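Local atomic coordinates of teichoic acid biosynthesis protein F (PDB entry 3L7I), a protein that takes part in teichoic acid biosynthesis in Staphylococcus epidermidis and, in its modelled part, has the paired Rossmann-like sheets of a GT-B glycosyltransferase-type fold. Residues A[358-363]-A[422-427]; A[439-444]-A[477-482]; A[449-454]-A[494-499]; A[485-490]-A[504-509]. All coordinates share one frame; numbering follows the deposited sequence.

How the contacts relate
Contacts 1, 2 and 4 sit along one seven-stranded parallel sheet, whereas contact 3 lies off it, between a loop and the end of helix 487-496. Contacts 1 and 2 are joined through neighbouring strands 418-423 and 438-441; contacts 2 and 4 meet where strand 504-506 pairs with 481-484. Contacts 1 and 4 are mostly buried, contacts 2 and 3 only partly. Asn424 makes contact 1 largely an amide affair, contact 2 adds an aromatic cluster to strand pairing, contact 3 satisfies carbonyls at a helix end, and contact 4 places a carboxylate beside the start of that same helix. Phe497 of contact 3 touches Trp443 and Trp479 of contact 2.

Contact 1: A[358-363]-A[422-427]; sequences ESFGGK and VSNART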
# COMPACT_ATOMS: atom_id res chain seq x y z
N GLU A 358 -15.30 32.73 14.81
CA GLU A 358 -16.27 31.69 15.04
C GLU A 358 -16.72 31.83 16.46
O GLU A 358 -15.91 31.93 17.36
CB GLU A 358 -15.62 30.34 14.82
CG GLU A 358 -16.54 29.16 14.72
CD GLU A 358 -15.74 27.84 14.74
OE1 GLU A 358 -16.01 26.93 13.91
OE2 GLU A 358 -14.81 27.74 15.60
N SER A 359 -18.02 31.87 16.68
CA SER A 359 -18.51 31.80 18.04
C SER A 359 -19.29 30.53 18.29
O SER A 359 -19.97 30.01 17.41
CB SER A 359 -19.32 33.01 18.45
OG SER A 359 -20.45 33.17 17.63
N PHE A 360 -19.14 30.03 19.52
CA PHE A 360 -19.68 28.75 19.94
C PHE A 360 -19.56 27.60 18.93
O PHE A 360 -20.52 26.90 18.64
CB PHE A 360 -21.09 28.95 20.43
CG PHE A 360 -21.15 29.96 21.53
CD1 PHE A 360 -20.51 29.70 22.74
CD2 PHE A 360 -21.80 31.18 21.35
CE1 PHE A 360 -20.56 30.61 23.77
CE2 PHE A 360 -21.85 32.12 22.37
CZ PHE A 360 -21.23 31.84 23.59
N GLY A 361 -18.36 27.42 18.40
CA GLY A 361 -18.10 26.34 17.48
C GLY A 361 -18.99 26.45 16.26
O GLY A 361 -19.38 25.43 15.67
N GLY A 362 -19.32 27.68 15.89
CA GLY A 362 -19.97 27.92 14.62
C GLY A 362 -21.47 27.78 14.65
O GLY A 362 -22.09 27.54 13.61
N LYS A 363 -22.08 27.92 15.82
CA LYS A 363 -23.51 27.80 15.85
C LYS A 363 -24.12 29.12 15.48
O LYS A 363 -25.26 29.19 15.09
CB LYS A 363 -24.02 27.34 17.21
CG LYS A 363 -24.62 28.43 18.09
CD LYS A 363 -25.56 27.86 19.17
CE LYS A 363 -25.98 28.93 20.19
NZ LYS A 363 -26.88 28.36 21.28
N VAL A 422 -9.99 34.20 15.77
CA VAL A 422 -10.78 34.82 16.82
C VAL A 422 -11.93 33.91 17.19
O VAL A 422 -12.77 33.56 16.33
CB VAL A 422 -11.35 36.11 16.35
CG1 VAL A 422 -12.39 36.56 17.31
CG2 VAL A 422 -10.25 37.13 16.24
N SER A 423 -11.96 33.48 18.45
CA SER A 423 -13.13 32.78 18.96
C SER A 423 -13.31 32.73 20.48
O SER A 423 -12.44 33.12 21.27
CB SER A 423 -13.25 31.37 18.33
OG SER A 423 -12.34 30.44 18.88
N ASN A 424 -14.49 32.24 20.87
CA ASN A 424 -14.95 32.26 22.24
C ASN A 424 -15.21 30.84 22.74
O ASN A 424 -15.94 30.64 23.73
CB ASN A 424 -16.23 33.05 22.32
CG ASN A 424 -17.35 32.35 21.60
OD1 ASN A 424 -17.11 31.50 20.75
ND2 ASN A 424 -18.59 32.68 21.95
N ALA A 425 -14.65 29.84 22.08
CA ALA A 425 -14.80 28.47 22.55
C ALA A 425 -13.67 27.66 21.99
O ALA A 425 -12.95 28.14 21.12
CB ALA A 425 -16.12 27.90 22.14
N ARG A 426 -13.51 26.45 22.48
CA ARG A 426 -12.40 25.61 22.04
C ARG A 426 -12.53 25.37 20.56
O ARG A 426 -13.64 25.12 20.11
CB ARG A 426 -12.43 24.27 22.77
CG ARG A 426 -12.15 24.42 24.23
CD ARG A 426 -12.54 23.18 24.94
NE ARG A 426 -11.68 22.11 24.50
CZ ARG A 426 -11.82 20.86 24.88
NH1 ARG A 426 -12.80 20.56 25.72
NH2 ARG A 426 -10.97 19.93 24.42
N THR A 427 -11.44 25.49 19.81
CA THR A 427 -11.50 25.11 18.40
C THR A 427 -10.77 23.78 18.22
O THR A 427 -9.83 23.50 18.94
CB THR A 427 -11.02 26.23 17.39
OG1 THR A 427 -9.60 26.27 17.35
CG2 THR A 427 -11.57 27.62 17.74
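Asn424 holds its CG between the backbone N and the carbonyl carbon (chi1 67°), and Phe360 turns its ring to the side of its own backbone N (chi1 -56°), so that the amide of one meets both the backbone and the ring of the other. OD1 of Asn424 receives Phe360 N at 2.8 Å, in the carbonyl plane and on a lone pair. The other branch of the amide, ND2, stands 3.1 Å above the plane of the Phe360 ring, over its centre, with amide and ring planes 58° apart. ND2 also makes a weak hydrogen bond to Asp367, consistent with this orientation of the amide. Beside this grip, Ala425 CB approaches Phe360 CA at 4.3 Å. Further back, Glu358 N bonds to Val422 O at 3.1 Å, nearly along the C=O axis. The extended Glu358 side chain runs past Thr427, whose CG2 lies 3.9 Å from OE2, while OE1 is held by Ser388 and by a salt bridge to Arg406. The two chains leave the carboxyl ends of strands 354-358 and 418-423, neighbours between which the strand order reverses: the topological switch point of a Rossmann-like parallel sheet.

Contact 2: A[439-444]-A[477-482]; sequences YIQTWH and SRWDYL
Trp479 is the hub of the tightly packed side. With CG anti to its carbonyl carbon (chi1 -62°), it lays its indole forward along the strand direction, beside Gln441, whose CG sits over the centre of the six-membered ring, a CH-pi contact of 3.3 Å to the centroid. Gln441 CG is put there by standing anti to the backbone N (chi1 -180°); the bend at chi2 (55°) then turns the amide so that OE1 accepts from Trp443 N at 2.8 Å, on a lone pair. The Trp479 edge, led by CD1, points at the face of Tyr439 in a T-shaped pair with centroids 4.7 Å apart. Glu475 ties the two rings together, since its OE2 accepts from both Tyr439 OH and Trp479 NE1. Trp443 completes the aromatic cluster obliquely, CE3 lying 4.0 Å from Trp479 CH2. The rings rest on the parallel pairing of strands 438-441 and 481-484, the two strands of a beta-alpha-beta unit whose crossover helix is 465-476. Tyr439 O takes two donors, Asp480 N and Tyr481 N, and Gln441 N gives to Tyr481 O at 2.7 Å. Ahead of the paired residues Asp480 adds a side-chain bond, OD2 accepting from Tyr439 N at 2.7 Å through the anti lone pair while Lys433 offers the same oxygen a salt bridge. The sheet face bearing Ile440 and Tyr481 is looser: within the contact Ile440 CG1 merely brushes the edge of the partly exposed Tyr481 ring, 3.9 Å from CD2, and helix 706-721 packs against both residues.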
# COMPACT_ATOMS: atom_id res chain seq x y z
N TYR A 439 -3.71 33.04 17.73
CA TYR A 439 -5.01 32.53 18.15
C TYR A 439 -5.51 33.33 19.37
O TYR A 439 -4.97 33.19 20.49
CB TYR A 439 -4.91 31.04 18.45
CG TYR A 439 -6.20 30.32 18.83
CD1 TYR A 439 -7.38 31.01 19.11
CD2 TYR A 439 -6.22 28.92 18.95
CE1 TYR A 439 -8.54 30.34 19.48
CE2 TYR A 439 -7.38 28.24 19.32
CZ TYR A 439 -8.53 28.95 19.57
OH TYR A 439 -9.68 28.25 19.92
N ILE A 440 -6.53 34.16 19.16
CA ILE A 440 -7.10 34.96 20.24
C ILE A 440 -8.33 34.29 20.83
O ILE A 440 -9.31 34.06 20.13
CB ILE A 440 -7.44 36.39 19.77
CG1 ILE A 440 -6.18 37.13 19.34
CG2 ILE A 440 -8.08 37.18 20.88
CD1 ILE A 440 -6.43 38.56 18.97
N GLN A 441 -8.26 33.96 22.12
CA GLN A 441 -9.35 33.28 22.83
C GLN A 441 -10.07 34.25 23.74
O GLN A 441 -9.46 34.88 24.61
CB GLN A 441 -8.80 32.13 23.68
CG GLN A 441 -9.86 31.36 24.44
CD GLN A 441 -10.97 30.81 23.54
OE1 GLN A 441 -12.12 31.20 23.67
NE2 GLN A 441 -10.63 29.90 22.64
N THR A 442 -11.38 34.37 23.56
CA THR A 442 -12.10 35.37 24.31
C THR A 442 -12.73 34.69 25.48
O THR A 442 -13.07 35.33 26.48
CB THR A 442 -13.19 35.96 23.46
OG1 THR A 442 -14.17 34.95 23.20
CG2 THR A 442 -12.61 36.42 22.14
N TRP A 443 -12.84 33.37 25.35
CA TRP A 443 -13.73 32.54 26.19
C TRP A 443 -15.12 33.18 26.29
O TRP A 443 -15.41 34.14 25.57
CB TRP A 443 -13.13 32.22 27.57
CG TRP A 443 -13.76 31.02 28.23
CD1 TRP A 443 -14.44 31.01 29.39
CD2 TRP A 443 -13.78 29.68 27.73
NE1 TRP A 443 -14.89 29.74 29.67
CE2 TRP A 443 -14.49 28.90 28.66
CE3 TRP A 443 -13.25 29.06 26.59
CZ2 TRP A 443 -14.70 27.55 28.49
CZ3 TRP A 443 -13.47 27.69 26.42
CH2 TRP A 443 -14.18 26.96 27.37
N HIS A 444 -15.98 32.68 27.15
CA HIS A 444 -17.35 33.16 27.14
C HIS A 444 -17.92 33.31 28.55
O HIS A 444 -19.04 32.87 28.82
CB HIS A 444 -18.23 32.19 26.35
CG HIS A 444 -18.02 30.77 26.76
ND1 HIS A 444 -17.28 29.89 26.02
CD2 HIS A 444 -18.40 30.11 27.88
CE1 HIS A 444 -17.24 28.72 26.64
NE2 HIS A 444 -17.90 28.83 27.77
N SER A 477 -2.98 25.36 25.24
CA SER A 477 -1.59 25.64 24.96
C SER A 477 -1.42 26.41 23.66
O SER A 477 -0.37 26.99 23.41
CB SER A 477 -0.76 24.35 24.92
OG SER A 477 -0.75 23.77 23.60
N ARG A 478 -2.45 26.40 22.82
CA ARG A 478 -2.37 27.06 21.52
C ARG A 478 -2.92 28.50 21.56
O ARG A 478 -2.75 29.26 20.60
CB ARG A 478 -3.16 26.25 20.47
CG ARG A 478 -2.88 24.76 20.43
CD ARG A 478 -3.58 24.10 19.26
NE ARG A 478 -5.03 24.24 19.31
CZ ARG A 478 -5.83 23.96 18.28
NH1 ARG A 478 -7.14 24.12 18.38
NH2 ARG A 478 -5.30 23.52 17.14
N TRP A 479 -3.60 28.85 22.65
CA TRP A 479 -4.15 30.18 22.80
C TRP A 479 -3.02 31.16 23.05
O TRP A 479 -2.35 31.10 24.08
CB TRP A 479 -5.12 30.27 23.98
CG TRP A 479 -6.34 29.41 23.91
CD1 TRP A 479 -6.83 28.72 22.82
CD2 TRP A 479 -7.26 29.19 24.97
NE1 TRP A 479 -7.99 28.06 23.17
CE2 TRP A 479 -8.27 28.34 24.48
CE3 TRP A 479 -7.33 29.64 26.29
CZ2 TRP A 479 -9.32 27.93 25.26
CZ3 TRP A 479 -8.37 29.22 27.06
CH2 TRP A 479 -9.35 28.37 26.55
N ASP A 480 -2.83 32.08 22.11
CA ASP A 480 -1.76 33.06 22.23
C ASP A 480 -2.22 34.19 23.14
O ASP A 480 -1.44 34.71 23.93
CB ASP A 480 -1.40 33.58 20.83
CG ASP A 480 -0.84 32.50 19.91
OD1 ASP A 480 0.07 31.75 20.32
OD2 ASP A 480 -1.33 32.40 18.77
N TYR A 481 -3.50 34.54 23.02
CA TYR A 481 -4.14 35.53 23.89
C TYR A 481 -5.42 34.95 24.49
O TYR A 481 -6.14 34.21 23.83
CB TYR A 481 -4.47 36.78 23.09
CG TYR A 481 -3.24 37.59 22.69
CD1 TYR A 481 -2.35 38.07 23.66
CD2 TYR A 481 -2.98 37.89 21.36
CE1 TYR A 481 -1.24 38.82 23.29
CE2 TYR A 481 -1.88 38.63 21.00
CZ TYR A 481 -1.01 39.09 21.96
OH TYR A 481 0.09 39.83 21.58
N LEU A 482 -5.67 35.26 25.76
CA LEU A 482 -6.88 34.87 26.46
C LEU A 482 -7.47 36.08 27.17
O LEU A 482 -6.78 36.77 27.94
CB LEU A 482 -6.58 33.78 27.48
CG LEU A 482 -7.78 33.42 28.34
CD1 LEU A 482 -8.95 33.13 27.46
CD2 LEU A 482 -7.45 32.24 29.18

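Contact 3: A[449-454]-A[494-499]; sequences KRLAND and RSAFWM
The backbone of loop 449-454 runs up to the last turn of helix 487-496, where Asn453 N donates to Ala496 O at 3.0 Å, though that oxygen is modelled less reliably, just before Phe497 leaves helical geometry. The arrangement is a helix C-terminus whose last carbonyls are met by a neighbouring loop, on the side of the first Rossmann-like domain where Tyr655 from the second domain of the GT-B-type fold reaches Asp454. A second carbonyl, Ser495 O, is taken by Asn453 ND2 at 3.2 Å; donor and acceptor lie in each other's planes and the N-H...O angle is 162°. The same Asn453 side chain crosses Trp498 obliquely, amide and ring planes 34° apart, with CB over the ring face, 4.2 Å from the centroid of the six-membered ring. On the apolar flank Leu451 splits its methyls: CD1 reaches Ala496 CB at 3.6 Å, while CD2 meets Phe497 near CZ. Ala452 CB adds to this patch, 3.8 Å from Phe497 CD2. Both oxygens of Asp454 accept: OD1 in a weak bond from Ser495 OG, OD2 from Tyr655 OH, the stronger partner. Within the loop, Arg450 NE points in the guanidinium plane to Asp454 O at 3.1 Å.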
# COMPACT_ATOMS: atom_id res chain seq x y z
N LYS A 449 -18.91 27.73 37.86
CA LYS A 449 -18.66 26.31 38.02
C LYS A 449 -17.20 25.95 37.68
O LYS A 449 -16.60 26.51 36.76
CB LYS A 449 -19.63 25.49 37.14
CG LYS A 449 -21.12 25.60 37.53
CD LYS A 449 -22.06 25.34 36.34
CE LYS A 449 -23.56 25.27 36.73
NZ LYS A 449 -24.03 23.87 37.08
N ARG A 450 -16.63 25.00 38.42
CA ARG A 450 -15.27 24.54 38.14
C ARG A 450 -15.16 23.88 36.77
O ARG A 450 -16.02 23.09 36.39
CB ARG A 450 -14.81 23.55 39.22
CG ARG A 450 -14.84 24.08 40.63
CD ARG A 450 -14.33 23.05 41.63
NE ARG A 450 -12.86 23.02 41.70
CZ ARG A 450 -12.14 23.78 42.52
NH1 ARG A 450 -12.73 24.63 43.37
NH2 ARG A 450 -10.81 23.68 42.51
N LEU A 451 -14.09 24.20 36.04
CA LEU A 451 -13.87 23.65 34.69
C LEU A 451 -12.43 23.27 34.39
O LEU A 451 -11.50 23.78 35.02
CB LEU A 451 -14.34 24.64 33.60
CG LEU A 451 -14.06 26.14 33.72
CD1 LEU A 451 -12.92 26.45 34.67
CD2 LEU A 451 -13.79 26.70 32.36
N ALA A 452 -12.25 22.40 33.40
CA ALA A 452 -10.92 22.05 32.91
C ALA A 452 -10.05 21.39 34.00
O ALA A 452 -10.44 20.37 34.57
CB ALA A 452 -10.24 23.26 32.31
N ASN A 453 -8.88 21.95 34.28
CA ASN A 453 -7.98 21.37 35.27
C ASN A 453 -8.65 21.14 36.64
O ASN A 453 -8.30 20.21 37.40
CB ASN A 453 -6.77 22.28 35.45
CG ASN A 453 -5.52 21.51 35.81
OD1 ASN A 453 -5.52 20.28 35.82
ND2 ASN A 453 -4.44 22.24 36.08
N ASP A 454 -9.65 21.97 36.93
CA ASP A 454 -10.19 22.09 38.27
C ASP A 454 -11.30 21.11 38.56
O ASP A 454 -11.67 20.94 39.71
CB ASP A 454 -10.65 23.53 38.53
CG ASP A 454 -9.48 24.49 38.65
OD1 ASP A 454 -8.33 24.00 38.58
OD2 ASP A 454 -9.70 25.72 38.82
N ARG A 494 -5.41 31.04 35.28
CA ARG A 494 -4.02 30.67 35.46
C ARG A 494 -3.88 29.22 35.95
O ARG A 494 -2.89 28.55 35.68
CB ARG A 494 -3.34 31.66 36.40
CG ARG A 494 -2.08 31.15 37.04
CD ARG A 494 -1.01 32.21 37.08
NE ARG A 494 -1.47 33.43 37.74
CZ ARG A 494 -0.70 34.49 37.96
NH1 ARG A 494 0.57 34.48 37.55
NH2 ARG A 494 -1.18 35.56 38.57
N SER A 495 -4.90 28.73 36.65
CA SER A 495 -4.94 27.36 37.13
C SER A 495 -5.75 26.40 36.24
O SER A 495 -5.28 25.32 35.88
CB SER A 495 -5.52 27.34 38.56
OG SER A 495 -6.07 26.07 38.92
N ALA A 496 -6.97 26.81 35.90
CA ALA A 496 -7.95 25.95 35.24
C ALA A 496 -7.63 25.69 33.77
O ALA A 496 -8.07 24.68 33.20
CB ALA A 496 -9.35 26.55 35.36
N PHE A 497 -6.86 26.59 33.17
CA PHE A 497 -6.52 26.48 31.77
C PHE A 497 -5.03 26.33 31.52
O PHE A 497 -4.59 26.41 30.37
CB PHE A 497 -7.01 27.71 31.01
CG PHE A 497 -8.50 27.76 30.81
CD1 PHE A 497 -9.16 28.99 30.73
CD2 PHE A 497 -9.24 26.59 30.70
CE1 PHE A 497 -10.54 29.04 30.54
CE2 PHE A 497 -10.61 26.63 30.52
CZ PHE A 497 -11.27 27.85 30.44
N TRP A 498 -4.24 26.12 32.57
CA TRP A 498 -2.80 26.03 32.43
C TRP A 498 -2.30 27.25 31.63
O TRP A 498 -1.68 27.08 30.57
CB TRP A 498 -2.39 24.76 31.66
CG TRP A 498 -2.95 23.42 32.15
CD1 TRP A 498 -2.40 22.58 33.08
CD2 TRP A 498 -4.15 22.77 31.70
NE1 TRP A 498 -3.19 21.48 33.26
CE2 TRP A 498 -4.27 21.56 32.42
CE3 TRP A 498 -5.15 23.10 30.77
CZ2 TRP A 498 -5.33 20.68 32.24
CZ3 TRP A 498 -6.21 22.22 30.59
CH2 TRP A 498 -6.28 21.02 31.32
N MET A 499 -2.57 28.46 32.10
CA MET A 499 -2.19 29.65 31.34
C MET A 499 -1.12 30.47 32.06
O MET A 499 -1.02 30.43 33.28
CB MET A 499 -3.41 30.54 31.09
CG MET A 499 -4.38 29.99 30.08
SD MET A 499 -3.86 30.35 28.40
CE MET A 499 -3.11 31.94 28.69

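Contact 4: A[485-490]-A[504-509]; sequences PNRYST and ILEIGY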
# COMPACT_ATOMS: atom_id res chain seq x y z
N PRO A 485 -12.21 38.94 32.27
CA PRO A 485 -13.22 39.89 32.77
C PRO A 485 -12.85 40.52 34.12
O PRO A 485 -13.32 41.63 34.42
CB PRO A 485 -14.47 39.03 32.93
CG PRO A 485 -14.17 37.73 32.31
CD PRO A 485 -12.68 37.56 32.37
N ASN A 486 -12.04 39.83 34.92
CA ASN A 486 -11.71 40.27 36.28
C ASN A 486 -10.54 39.49 36.89
O ASN A 486 -10.16 38.45 36.37
CB ASN A 486 -12.95 40.16 37.19
CG ASN A 486 -13.86 39.01 36.79
OD1 ASN A 486 -13.55 37.84 37.03
ND2 ASN A 486 -14.98 39.34 36.16
N ARG A 487 -9.98 39.99 37.99
CA ARG A 487 -8.84 39.33 38.60
C ARG A 487 -9.18 37.92 39.05
O ARG A 487 -8.36 37.01 38.93
CB ARG A 487 -8.30 40.13 39.78
CG ARG A 487 -6.96 39.62 40.26
CD ARG A 487 -5.92 39.68 39.14
NE ARG A 487 -4.88 40.68 39.42
CZ ARG A 487 -4.73 41.84 38.79
NH1 ARG A 487 -5.56 42.19 37.80
NH2 ARG A 487 -3.75 42.67 39.14
N TYR A 488 -10.39 37.76 39.56
CA TYR A 488 -10.94 36.46 39.94
C TYR A 488 -10.94 35.47 38.78
O TYR A 488 -10.57 34.32 38.95
CB TYR A 488 -12.35 36.69 40.46
CG TYR A 488 -13.30 35.51 40.46
CD1 TYR A 488 -13.48 34.75 41.60
CD2 TYR A 488 -14.07 35.22 39.35
CE1 TYR A 488 -14.37 33.70 41.61
CE2 TYR A 488 -14.96 34.18 39.35
CZ TYR A 488 -15.11 33.42 40.49
OH TYR A 488 -16.01 32.38 40.49
N SER A 489 -11.34 35.92 37.61
CA SER A 489 -11.24 35.08 36.42
C SER A 489 -9.79 34.81 36.03
O SER A 489 -9.44 33.68 35.73
CB SER A 489 -12.02 35.68 35.25
OG SER A 489 -13.40 35.35 35.33
N THR A 490 -8.95 35.83 36.03
CA THR A 490 -7.53 35.63 35.78
C THR A 490 -6.94 34.57 36.69
O THR A 490 -6.23 33.69 36.24
CB THR A 490 -6.71 36.92 35.98
OG1 THR A 490 -7.20 37.96 35.12
CG2 THR A 490 -5.24 36.65 35.68
N ILE A 504 -2.79 36.58 29.37
CA ILE A 504 -4.12 37.04 29.70
C ILE A 504 -4.27 38.55 29.48
O ILE A 504 -3.43 39.33 29.93
CB ILE A 504 -4.44 36.70 31.14
CG1 ILE A 504 -4.56 35.19 31.28
CG2 ILE A 504 -5.70 37.41 31.59
CD1 ILE A 504 -4.37 34.67 32.69
N LEU A 505 -5.32 38.95 28.77
CA LEU A 505 -5.63 40.37 28.64
C LEU A 505 -6.84 40.69 29.51
O LEU A 505 -7.98 40.37 29.14
CB LEU A 505 -5.96 40.72 27.20
CG LEU A 505 -5.00 40.26 26.11
CD1 LEU A 505 -5.51 40.70 24.76
CD2 LEU A 505 -3.66 40.86 26.39
N GLU A 506 -6.61 41.30 30.67
CA GLU A 506 -7.70 41.66 31.56
C GLU A 506 -8.34 42.91 31.06
O GLU A 506 -7.94 43.99 31.45
CB GLU A 506 -7.16 41.95 32.95
CG GLU A 506 -7.47 40.90 33.97
CD GLU A 506 -7.51 41.48 35.37
OE1 GLU A 506 -7.64 42.72 35.52
OE2 GLU A 506 -7.40 40.68 36.32
N ILE A 507 -9.33 42.79 30.20
CA ILE A 507 -9.88 43.98 29.58
C ILE A 507 -11.39 44.01 29.56
O ILE A 507 -11.97 45.05 29.31
CB ILE A 507 -9.37 44.14 28.14
CG1 ILE A 507 -9.68 42.87 27.33
CG2 ILE A 507 -7.88 44.46 28.13
CD1 ILE A 507 -9.36 43.01 25.85
N GLY A 508 -12.01 42.85 29.81
CA GLY A 508 -13.46 42.74 29.84
C GLY A 508 -13.96 42.16 28.53
O GLY A 508 -13.22 42.11 27.55
N TYR A 509 -15.21 41.73 28.50
CA TYR A 509 -15.76 41.06 27.32
C TYR A 509 -16.24 42.04 26.25
O TYR A 509 -16.99 42.98 26.53
CB TYR A 509 -16.88 40.11 27.72
CG TYR A 509 -16.37 38.86 28.36
CD1 TYR A 509 -15.43 38.09 27.71
CD2 TYR A 509 -16.83 38.44 29.60
CE1 TYR A 509 -14.93 36.94 28.26
CE2 TYR A 509 -16.34 37.27 30.17
CZ TYR A 509 -15.38 36.53 29.49
OH TYR A 509 -14.84 35.36 30.00
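Asn486 OD1 is gripped by two donors, both from Ser489: the backbone N at 3.0 Å, lying in the carbonyl plane, and OG, which comes from above it. This is an N-cap at the start of helix 487-496, and the amide's other branch, ND2, gives to Phe698 O and Thr446 OG1. Across the contact, Glu506 reaches an extended side chain to the same helix turn. Its OE2 takes Arg487 NH1 at 2.8 Å in a salt bridge, the oxygen near the guanidinium plane but the donor well out of the carboxylate plane. Thr490 OG1 lies 3.0 Å from OE2 as well, and its strongest partner is Ser484 OG. The helix start and the arginine would both favour a charged carboxylate. Thr490 divides its branches: CG2 meets Ile504 CD1 at 3.7 Å while OG1 faces the glutamate. At the far end the ring of Pro485 lies obliquely against Tyr509, and Pro485 CA comes within 4.1 Å of Gly508 CA. Strand 481-484, helix 487-496 and strand 504-506 form a beta-alpha-beta crossover, here the last unit of the parallel sheet, with 504-506 outermost within the chain.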